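Local atomic coordinates of Sys-1 protein (PDB entry 3C2G), a protein that acts as a beta-catenin in Wnt asymmetry signalling, binding the TCF factor POP-1 directly and activating or repressing its target genes. Residues 287-290 with 291-295; 324-327 with 328-332; 347-350 with 351-355; 361-365 with 366-370. All coordinates share one frame; numbering follows the deposited sequence.

Contact 1. Residues 287-290 with 291-295; sequences GAIT and TVVQY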
loop_
_atom_site.group_PDB
_atom_site.type_symbol
_atom_site.label_atom_id
_atom_site.label_comp_id
_atom_site.label_asym_id
_atom_site.label_seq_id
_atom_site.Cartn_x
_atom_site.Cartn_y
_atom_site.Cartn_z
ATOM N N GLY A 287 -7.090 -14.670 -6.958
ATOM C CA GLY A 287 -8.370 -15.102 -7.507
ATOM C C GLY A 287 -9.551 -14.643 -6.654
ATOM O O GLY A 287 -10.582 -14.225 -7.180
ATOM N N ALA A 288 -9.400 -14.728 -5.338
ATOM C CA ALA A 288 -10.444 -14.311 -4.411
ATOM C C ALA A 288 -10.744 -12.813 -4.545
ATOM O O ALA A 288 -11.893 -12.413 -4.706
ATOM C CB ALA A 288 -10.054 -14.662 -2.992
ATOM N N ILE A 289 -9.709 -11.990 -4.495
ATOM C CA ILE A 289 -9.887 -10.556 -4.661
ATOM C C ILE A 289 -10.601 -10.200 -5.966
ATOM O O ILE A 289 -11.542 -9.407 -5.962
ATOM C CB ILE A 289 -8.547 -9.814 -4.589
ATOM C CG1 ILE A 289 -7.928 -9.992 -3.203
ATOM C CG2 ILE A 289 -8.737 -8.331 -4.874
ATOM C CD1 ILE A 289 -6.501 -9.508 -3.143
ATOM N N THR A 290 -10.165 -10.795 -7.071
ATOM C CA THR A 290 -10.699 -10.430 -8.369
ATOM C C THR A 290 -12.144 -10.876 -8.534
ATOM O O THR A 290 -12.911 -10.193 -9.216
ATOM C CB THR A 290 -9.794 -10.876 -9.568
ATOM O OG1 THR A 290 -9.725 -12.293 -9.618
ATOM C CG2 THR A 290 -8.389 -10.348 -9.404
ATOM N N THR A 291 -12.519 -11.987 -7.896
ATOM C CA THR A 291 -13.913 -12.450 -7.875
ATOM C C THR A 291 -14.811 -11.442 -7.152
ATOM O O THR A 291 -15.895 -11.111 -7.631
ATOM C CB THR A 291 -14.051 -13.820 -7.167
ATOM O OG1 THR A 291 -13.263 -14.796 -7.852
ATOM C CG2 THR A 291 -15.528 -14.308 -7.138
ATOM N N VAL A 292 -14.326 -10.960 -6.007
ATOM C CA VAL A 292 -15.082 -10.103 -5.117
ATOM C C VAL A 292 -15.277 -8.720 -5.709
ATOM O O VAL A 292 -16.353 -8.140 -5.572
ATOM C CB VAL A 292 -14.429 -10.042 -3.705
ATOM C CG1 VAL A 292 -14.959 -8.857 -2.883
ATOM C CG2 VAL A 292 -14.670 -11.362 -2.959
ATOM N N VAL A 293 -14.257 -8.198 -6.384
ATOM C CA VAL A 293 -14.366 -6.863 -6.973
ATOM C C VAL A 293 -15.218 -6.801 -8.238
ATOM O O VAL A 293 -15.277 -5.769 -8.888
ATOM C CB VAL A 293 -12.998 -6.176 -7.199
ATOM C CG1 VAL A 293 -12.237 -6.072 -5.886
ATOM C CG2 VAL A 293 -12.176 -6.892 -8.267
ATOM N N GLN A 294 -15.895 -7.894 -8.575
ATOM C CA GLN A 294 -16.963 -7.842 -9.585
ATOM C C GLN A 294 -18.196 -7.110 -9.044
ATOM O O GLN A 294 -19.043 -6.691 -9.824
ATOM C CB GLN A 294 -17.372 -9.247 -10.057
ATOM C CG GLN A 294 -16.264 -10.050 -10.738
ATOM C CD GLN A 294 -16.639 -11.522 -10.985
ATOM O OE1 GLN A 294 -16.618 -11.987 -12.126
ATOM N NE2 GLN A 294 -16.972 -12.253 -9.922
ATOM N N TYR A 295 -18.318 -6.961 -7.724
ATOM C CA TYR A 295 -19.477 -6.264 -7.171
ATOM C C TYR A 295 -19.399 -4.754 -7.412
ATOM O O TYR A 295 -18.427 -4.117 -7.042
ATOM C CB TYR A 295 -19.715 -6.563 -5.689
ATOM C CG TYR A 295 -21.064 -6.023 -5.250
ATOM C CD1 TYR A 295 -22.229 -6.761 -5.470
ATOM C CD2 TYR A 295 -21.185 -4.749 -4.679
ATOM C CE1 TYR A 295 -23.468 -6.273 -5.116
ATOM C CE2 TYR A 295 -22.431 -4.239 -4.329
ATOM C CZ TYR A 295 -23.570 -5.014 -4.555
ATOM O OH TYR A 295 -24.819 -4.544 -4.216
#
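Gly287 O takes the backbone N of Thr291 at 3.0 Å, and this is the first of three i to i+4 bonds that carry helix 285-292 to its end; Val292 N to Ala288 O and Val293 N to Ile289 O are the next two. Helical phi and psi are lost at Val293, and the chain turns out through a type I beta turn from Val292 to Tyr295.

Among the side chains, Thr291 does the most. Its hydroxyl folds back along the helix to the same Gly287 O, OG1 to O 2.8 Å, so the carbonyl is gripped twice, by donors on opposite faces of its plane. The torsion explains the reach: OG1 lies beside the backbone N of Thr291 (chi1 -60°), facing the preceding turn. A valine here would probably cost Gly287 O the second of these two grips, with the backbone N-H left to hold the carbonyl from the other face of its plane. Beyond the last turn, the extended Gln294 side chain runs back along the turn, and NE2 meets Thr291 O at 2.8 Å, in the carbonyl plane and on a lone pair. On the buried flank Val293 straddles Ile289 O with both methyls, CG1 at 3.4 Å and CG2 at 3.5 Å from it, while Ile289 CG2 stays 4.3 Å from Val293 CG1.

Val292 packs on Met232 and Tyr236 of helix 224-239, and Ile289 on Leu307 and Leu308 of helix 298-311. This is the C-terminal end of a short helix in an armadillo domain, closed by a beta turn and packed among the helices of the superhelical stack.

Contact 2. Residues 324-327 with 328-332; sequences NILP and FLLRL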
loop_
_atom_site.group_PDB
_atom_site.type_symbol
_atom_site.label_atom_id
_atom_site.label_comp_id
_atom_site.label_asym_id
_atom_site.label_seq_id
_atom_site.Cartn_x
_atom_site.Cartn_y
_atom_site.Cartn_z
ATOM N N ASN A 324 -7.649 -15.922 -16.759
ATOM C CA ASN A 324 -8.949 -15.282 -16.589
ATOM C C ASN A 324 -8.868 -14.004 -15.770
ATOM O O ASN A 324 -9.473 -12.997 -16.134
ATOM C CB ASN A 324 -9.953 -16.258 -15.989
ATOM C CG ASN A 324 -10.168 -17.483 -16.869
ATOM O OD1 ASN A 324 -10.739 -17.388 -17.959
ATOM N ND2 ASN A 324 -9.707 -18.643 -16.398
ATOM N N ILE A 325 -8.100 -14.049 -14.685
ATOM C CA ILE A 325 -7.869 -12.901 -13.814
ATOM C C ILE A 325 -7.342 -11.697 -14.595
ATOM O O ILE A 325 -7.883 -10.587 -14.498
ATOM C CB ILE A 325 -6.878 -13.272 -12.666
ATOM C CG1 ILE A 325 -7.547 -14.189 -11.638
ATOM C CG2 ILE A 325 -6.315 -12.044 -11.978
ATOM C CD1 ILE A 325 -6.551 -14.915 -10.766
ATOM N N LEU A 326 -6.298 -11.912 -15.383
ATOM C CA LEU A 326 -5.628 -10.791 -16.018
ATOM C C LEU A 326 -6.501 -10.037 -17.008
ATOM O O LEU A 326 -6.604 -8.817 -16.906
ATOM C CB LEU A 326 -4.293 -11.212 -16.634
ATOM C CG LEU A 326 -3.209 -10.161 -16.878
ATOM C CD1 LEU A 326 -3.152 -9.102 -15.808
ATOM C CD2 LEU A 326 -1.873 -10.860 -16.936
ATOM N N PRO A 327 -7.154 -10.740 -17.956
ATOM C CA PRO A 327 -8.080 -10.009 -18.833
ATOM C C PRO A 327 -9.163 -9.241 -18.077
ATOM O O PRO A 327 -9.536 -8.136 -18.492
ATOM C CB PRO A 327 -8.706 -11.112 -19.678
ATOM C CG PRO A 327 -7.689 -12.184 -19.684
ATOM C CD PRO A 327 -7.068 -12.162 -18.330
ATOM N N PHE A 328 -9.652 -9.804 -16.976
ATOM C CA PHE A 328 -10.662 -9.114 -16.177
ATOM C C PHE A 328 -10.113 -7.809 -15.640
ATOM O O PHE A 328 -10.739 -6.765 -15.760
ATOM C CB PHE A 328 -11.175 -9.999 -15.030
ATOM C CG PHE A 328 -12.073 -9.273 -14.061
ATOM C CD1 PHE A 328 -13.427 -9.096 -14.347
ATOM C CD2 PHE A 328 -11.559 -8.746 -12.870
ATOM C CE1 PHE A 328 -14.270 -8.405 -13.452
ATOM C CE2 PHE A 328 -12.381 -8.054 -11.983
ATOM C CZ PHE A 328 -13.744 -7.885 -12.271
ATOM N N LEU A 329 -8.930 -7.872 -15.046
ATOM C CA LEU A 329 -8.275 -6.676 -14.517
ATOM C C LEU A 329 -7.952 -5.621 -15.581
ATOM O O LEU A 329 -8.091 -4.433 -15.327
ATOM C CB LEU A 329 -7.034 -7.053 -13.704
ATOM C CG LEU A 329 -7.357 -7.864 -12.433
ATOM C CD1 LEU A 329 -6.091 -8.310 -11.745
ATOM C CD2 LEU A 329 -8.257 -7.081 -11.452
ATOM N N LEU A 330 -7.542 -6.046 -16.774
ATOM C CA LEU A 330 -7.327 -5.098 -17.859
ATOM C C LEU A 330 -8.613 -4.396 -18.254
ATOM O O LEU A 330 -8.607 -3.197 -18.505
ATOM C CB LEU A 330 -6.688 -5.780 -19.071
ATOM C CG LEU A 330 -5.269 -6.249 -18.773
ATOM C CD1 LEU A 330 -4.828 -7.293 -19.769
ATOM C CD2 LEU A 330 -4.317 -5.069 -18.724
ATOM N N ARG A 331 -9.711 -5.144 -18.293
ATOM C CA ARG A 331 -11.018 -4.580 -18.586
ATOM C C ARG A 331 -11.412 -3.549 -17.538
ATOM O O ARG A 331 -11.883 -2.464 -17.870
ATOM C CB ARG A 331 -12.069 -5.681 -18.651
ATOM C CG ARG A 331 -13.270 -5.344 -19.533
ATOM C CD ARG A 331 -14.211 -6.560 -19.708
ATOM N NE ARG A 331 -13.483 -7.831 -19.889
ATOM C CZ ARG A 331 -13.622 -8.905 -19.106
ATOM N NH1 ARG A 331 -14.486 -8.892 -18.091
ATOM N NH2 ARG A 331 -12.909 -10.000 -19.349
ATOM N N LEU A 332 -11.200 -3.894 -16.272
ATOM C CA LEU A 332 -11.444 -2.980 -15.161
ATOM C C LEU A 332 -10.670 -1.675 -15.299
ATOM O O LEU A 332 -11.243 -0.607 -15.169
ATOM C CB LEU A 332 -11.112 -3.653 -13.825
ATOM C CG LEU A 332 -11.574 -2.871 -12.596
ATOM C CD1 LEU A 332 -13.104 -2.852 -12.551
ATOM C CD2 LEU A 332 -10.990 -3.452 -11.309
#
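Ile325 O, Leu326 O and Pro327 O receive the backbone N-H groups of Leu329, Leu330 and Arg331 in regular i to i+4 fashion, with a weak bond from Phe328 N to Asn324 O opening the series. This is the first part of helix 325-335 in the armadillo domain, and Pro327 suits its place in the first turn, where a missing N-H costs no helical bond.

One flank is made of aliphatic chains. Ile325 and Leu329 lie side by side and point the same way, with Ile325 CG2 3.7 Å from Leu329 CD1. Leu330 keeps closer to the backbone: its CG rests 3.4 Å from Leu326 O, while Leu330 CD1 comes only to 4.4 Å of Leu326 CG. Helix 339-352 packs on this layer, Phe348 on Leu329 and Leu349 on Leu326.

With CG anti to the backbone N (chi1 172°), the ring of Phe328 swings away from its own turn to pack on Val293 and Gln294, just beyond the end of helix 285-292; Phe328 CB lies 3.4 Å from Ile325 O.

Arg331 instead bends at chi3 (-40°), and its guanidinium folds back over the helix. Pro327 O lies over one face of that group, a contact rather than a bond, with Arg331 NH2 3.9 Å from it; Phe328 CA stands 3.8 Å from the guanidinium plane, offset toward the rim.

Contact 3. Residues 347-350 with 351-355; sequences GFLS and NVVAH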
loop_
_atom_site.group_PDB
_atom_site.type_symbol
_atom_site.label_atom_id
_atom_site.label_comp_id
_atom_site.label_asym_id
_atom_site.label_seq_id
_atom_site.Cartn_x
_atom_site.Cartn_y
_atom_site.Cartn_z
ATOM N N GLY A 347 -0.230 -0.507 -11.480
ATOM C CA GLY A 347 0.860 -0.862 -10.582
ATOM C C GLY A 347 0.976 -2.369 -10.495
ATOM O O GLY A 347 2.060 -2.925 -10.624
ATOM N N PHE A 348 -0.158 -3.029 -10.302
ATOM C CA PHE A 348 -0.243 -4.478 -10.318
ATOM C C PHE A 348 0.237 -5.111 -11.642
ATOM O O PHE A 348 0.938 -6.125 -11.641
ATOM C CB PHE A 348 -1.685 -4.912 -10.023
ATOM C CG PHE A 348 -1.907 -6.381 -10.161
ATOM C CD1 PHE A 348 -1.651 -7.235 -9.104
ATOM C CD2 PHE A 348 -2.340 -6.919 -11.362
ATOM C CE1 PHE A 348 -1.854 -8.616 -9.236
ATOM C CE2 PHE A 348 -2.525 -8.286 -11.511
ATOM C CZ PHE A 348 -2.290 -9.135 -10.448
ATOM N N LEU A 349 -0.181 -4.527 -12.759
ATOM C CA LEU A 349 0.172 -5.011 -14.077
ATOM C C LEU A 349 1.689 -5.001 -14.265
ATOM O O LEU A 349 2.274 -5.991 -14.707
ATOM C CB LEU A 349 -0.509 -4.130 -15.131
ATOM C CG LEU A 349 -0.420 -4.553 -16.593
ATOM C CD1 LEU A 349 -0.951 -5.989 -16.817
ATOM C CD2 LEU A 349 -1.143 -3.528 -17.482
ATOM N N SER A 350 2.326 -3.904 -13.868
ATOM C CA SER A 350 3.778 -3.753 -14.019
ATOM C C SER A 350 4.566 -4.823 -13.286
ATOM O O SER A 350 5.539 -5.329 -13.830
ATOM C CB SER A 350 4.243 -2.370 -13.584
ATOM O OG SER A 350 3.985 -2.180 -12.208
ATOM N N ASN A 351 4.139 -5.178 -12.070
ATOM C CA ASN A 351 4.800 -6.241 -11.310
ATOM C C ASN A 351 4.452 -7.644 -11.791
ATOM O O ASN A 351 5.314 -8.523 -11.810
ATOM C CB ASN A 351 4.494 -6.148 -9.816
ATOM C CG ASN A 351 5.176 -4.976 -9.145
ATOM O OD1 ASN A 351 6.227 -4.515 -9.578
ATOM N ND2 ASN A 351 4.570 -4.484 -8.067
ATOM N N VAL A 352 3.195 -7.868 -12.167
ATOM C CA VAL A 352 2.767 -9.228 -12.488
ATOM C C VAL A 352 3.444 -9.738 -13.770
ATOM O O VAL A 352 3.730 -10.929 -13.869
ATOM C CB VAL A 352 1.223 -9.388 -12.553
ATOM C CG1 VAL A 352 0.655 -8.937 -13.900
ATOM C CG2 VAL A 352 0.814 -10.819 -12.280
ATOM N N VAL A 353 3.697 -8.846 -14.734
ATOM C CA VAL A 353 4.311 -9.264 -15.985
ATOM C C VAL A 353 5.806 -9.449 -15.811
ATOM O O VAL A 353 6.436 -10.122 -16.618
ATOM C CB VAL A 353 4.041 -8.292 -17.180
ATOM C CG1 VAL A 353 2.546 -8.105 -17.415
ATOM C CG2 VAL A 353 4.748 -6.942 -16.996
ATOM N N ALA A 354 6.381 -8.849 -14.766
ATOM C CA ALA A 354 7.840 -8.858 -14.596
ATOM C C ALA A 354 8.379 -10.276 -14.425
ATOM O O ALA A 354 7.931 -11.002 -13.539
ATOM C CB ALA A 354 8.245 -7.994 -13.434
ATOM N N HIS A 355 9.319 -10.659 -15.299
ATOM C CA HIS A 355 10.055 -11.932 -15.216
ATOM C C HIS A 355 9.230 -13.157 -15.574
ATOM O O HIS A 355 9.621 -14.269 -15.231
ATOM C CB HIS A 355 10.657 -12.157 -13.812
ATOM C CG HIS A 355 11.591 -11.076 -13.364
ATOM N ND1 HIS A 355 11.392 -10.359 -12.201
ATOM C CD2 HIS A 355 12.728 -10.590 -13.918
ATOM C CE1 HIS A 355 12.369 -9.477 -12.058
ATOM N NE2 HIS A 355 13.193 -9.597 -13.085
#
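Phe348 and Val352 meet one turn apart near the end of helix 339-352, in a buried stretch of the armadillo domain. Val352 CB lies 3.4 Å from Phe348 O, whose carbonyl also accepts Val352 N, and it stands over one face of the Phe348 ring, offset toward the rim. From CB the side chain forks. CG1, placed between the backbone N and the carbonyl carbon (chi1 82°), drops to 3.5 Å from Leu349 O and reaches ring atom CE2 of Phe348. CG2 goes out to the ring end and stops 4.0 Å from Phe348 CZ. On the next flank Leu349 CD1 meets Val353 CG1 at 4.1 Å, the two chains crossing obliquely.

Ser350 turns its OG back to Gly347 O at 2.6 Å, and the same OG is also hydrogen-bonded to Arg403 NH2 of helix 388-409. An alanine here would probably leave Arg403 NH2 without this partner and take the hydroxyl's grip from Gly347 O.

Asn351 points into the groove that holds the bound peptide: ND2 is hydrogen-bonded to Ser312 OG and to the peptide backbone, and the backbone N of His355 bonds an acidic side chain of the peptide. One turn after Leu349, Val353 covers Leu349 O with both methyls, CG1 at 3.4 Å and CG2 at 3.5 Å from that oxygen.

Contact 4. Residues 361-365 with 366-370; sequences DIAIR and SNAIF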
loop_
_atom_site.group_PDB
_atom_site.type_symbol
_atom_site.label_atom_id
_atom_site.label_comp_id
_atom_site.label_asym_id
_atom_site.label_seq_id
_atom_site.Cartn_x
_atom_site.Cartn_y
_atom_site.Cartn_z
ATOM N N ASP A 361 2.539 -12.992 -22.270
ATOM C CA ASP A 361 1.766 -13.489 -23.412
ATOM C C ASP A 361 0.272 -13.290 -23.189
ATOM O O ASP A 361 -0.445 -12.829 -24.090
ATOM C CB ASP A 361 2.086 -14.956 -23.724
ATOM C CG ASP A 361 3.484 -15.150 -24.323
ATOM O OD1 ASP A 361 4.033 -14.203 -24.932
ATOM O OD2 ASP A 361 4.036 -16.263 -24.188
ATOM N N ILE A 362 -0.198 -13.604 -21.984
ATOM C CA ILE A 362 -1.609 -13.385 -21.665
ATOM C C ILE A 362 -1.967 -11.910 -21.867
ATOM O O ILE A 362 -2.913 -11.575 -22.582
ATOM C CB ILE A 362 -1.951 -13.883 -20.247
ATOM C CG1 ILE A 362 -1.848 -15.416 -20.217
ATOM C CG2 ILE A 362 -3.343 -13.406 -19.818
ATOM C CD1 ILE A 362 -1.538 -16.015 -18.849
ATOM N N ALA A 363 -1.179 -11.036 -21.256
ATOM C CA ALA A 363 -1.386 -9.607 -21.379
ATOM C C ALA A 363 -1.470 -9.141 -22.850
ATOM O O ALA A 363 -2.414 -8.449 -23.242
ATOM C CB ALA A 363 -0.306 -8.872 -20.617
ATOM N N ILE A 364 -0.505 -9.546 -23.671
ATOM C CA ILE A 364 -0.504 -9.156 -25.090
ATOM C C ILE A 364 -1.772 -9.584 -25.832
ATOM O O ILE A 364 -2.340 -8.798 -26.584
ATOM C CB ILE A 364 0.771 -9.663 -25.804
ATOM C CG1 ILE A 364 1.970 -8.811 -25.392
ATOM C CG2 ILE A 364 0.615 -9.652 -27.327
ATOM C CD1 ILE A 364 3.264 -9.534 -25.563
ATOM N N ARG A 365 -2.234 -10.809 -25.600
ATOM C CA ARG A 365 -3.451 -11.301 -26.251
ATOM C C ARG A 365 -4.695 -10.560 -25.786
ATOM O O ARG A 365 -5.729 -10.586 -26.459
ATOM C CB ARG A 365 -3.630 -12.805 -26.050
ATOM C CG ARG A 365 -2.674 -13.661 -26.861
ATOM C CD ARG A 365 -3.076 -15.145 -26.860
ATOM N NE ARG A 365 -2.614 -15.860 -25.667
ATOM C CZ ARG A 365 -3.369 -16.104 -24.593
ATOM N NH1 ARG A 365 -4.635 -15.694 -24.556
ATOM N NH2 ARG A 365 -2.857 -16.759 -23.550
ATOM N N SER A 366 -4.614 -9.897 -24.640
ATOM C CA SER A 366 -5.738 -9.083 -24.202
ATOM C C SER A 366 -5.498 -7.602 -24.469
ATOM O O SER A 366 -6.198 -6.745 -23.916
ATOM C CB SER A 366 -6.055 -9.349 -22.733
ATOM O OG SER A 366 -6.170 -10.752 -22.518
ATOM N N ASN A 367 -4.517 -7.309 -25.324
ATOM C CA ASN A 367 -4.232 -5.943 -25.762
ATOM C C ASN A 367 -3.648 -5.039 -24.685
ATOM O O ASN A 367 -3.856 -3.830 -24.707
ATOM C CB ASN A 367 -5.483 -5.284 -26.380
ATOM C CG ASN A 367 -5.615 -5.559 -27.878
ATOM O OD1 ASN A 367 -4.974 -6.468 -28.423
ATOM N ND2 ASN A 367 -6.444 -4.765 -28.553
ATOM N N ALA A 368 -2.913 -5.620 -23.746
ATOM C CA ALA A 368 -2.358 -4.837 -22.649
ATOM C C ALA A 368 -1.574 -3.624 -23.156
ATOM O O ALA A 368 -1.710 -2.534 -22.612
ATOM C CB ALA A 368 -1.488 -5.706 -21.747
ATOM N N ILE A 369 -0.780 -3.805 -24.210
ATOM C CA ILE A 369 0.054 -2.709 -24.715
ATOM C C ILE A 369 -0.795 -1.575 -25.272
ATOM O O ILE A 369 -0.561 -0.406 -24.959
ATOM C CB ILE A 369 1.148 -3.184 -25.715
ATOM C CG1 ILE A 369 2.104 -4.147 -25.012
ATOM C CG2 ILE A 369 1.936 -1.993 -26.248
ATOM C CD1 ILE A 369 2.847 -5.102 -25.923
ATOM N N PHE A 370 -1.799 -1.913 -26.067
ATOM C CA PHE A 370 -2.752 -0.914 -26.513
ATOM C C PHE A 370 -3.332 -0.123 -25.326
ATOM O O PHE A 370 -3.455 1.100 -25.385
ATOM C CB PHE A 370 -3.888 -1.581 -27.285
ATOM C CG PHE A 370 -4.270 -0.856 -28.529
ATOM C CD1 PHE A 370 -3.871 -1.341 -29.777
ATOM C CD2 PHE A 370 -5.022 0.326 -28.463
ATOM C CE1 PHE A 370 -4.217 -0.672 -30.945
ATOM C CE2 PHE A 370 -5.375 1.012 -29.626
ATOM C CZ PHE A 370 -4.973 0.507 -30.874
#
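Ala363 O is gripped by two backbone donors, Ala368 N at 2.9 Å and Ser366 N at 3.0 Å, which come from opposite faces of its carbonyl plane. Together with the bond from Asn367 N to Ile364 O, the first of these defines a Schellman motif, a common way to end a helix, here closing helix 357-365 of the armadillo domain. Asn367 is its C-prime residue and takes the positive phi (70°) that reverses the chain. The same residue stands right before helix 368-377, so a single residue both finishes one helix and leads into the next.

The donors lie well out of the carbonyl planes, Ala368 N by 42° at Ala363 O, unlike the near-axial bonds inside a regular helix. Ser366 adds a weak hold on Ile362 O, reached by both its N and its OG. Its hydroxyl lies beside the backbone N (chi1 -51°), and this turns OG back toward the previous turn.

Side chains meet across the inside of the corner. The methyl of Ala368 points at the ending helix, 3.3 Å from Ala363 O. Helix 388-409 lines this side through Phe408, which touches both Ala363 and Ile369. Helix 425-432 supplies Gln430, whose OE1 accepts Phe370 N at the start of the new helix. Two side-chain pairs bridge the corner: Ala363 CB lies 3.6 Å from Ala368 CB, and Ile364 and Ile369 run side by side, pointing the same way, with Ile364 CG1 3.8 Å from Ile369 CD1.

The four contacts follow one another along the chain, and contact 2 is the hub that touches all the others. Toward contact 1 it offers Phe328 and Ile325: Phe328 CE2 lies 3.5 Å from Thr290 O. Toward contact 3 it offers leucines, Leu329 CD1 standing 3.6 Å from Phe348 CE2. Toward contact 4, Pro327 CG comes within 3.5 Å of Ser366 OG. Contacts 1 and 4, with centres about 21 Å apart, do not touch, and contacts 3 and 4 only approach, nearest atoms about 4 Å apart. The bound peptide lies against contact 3, whose helix 339-352 packs on the helix of contact 2.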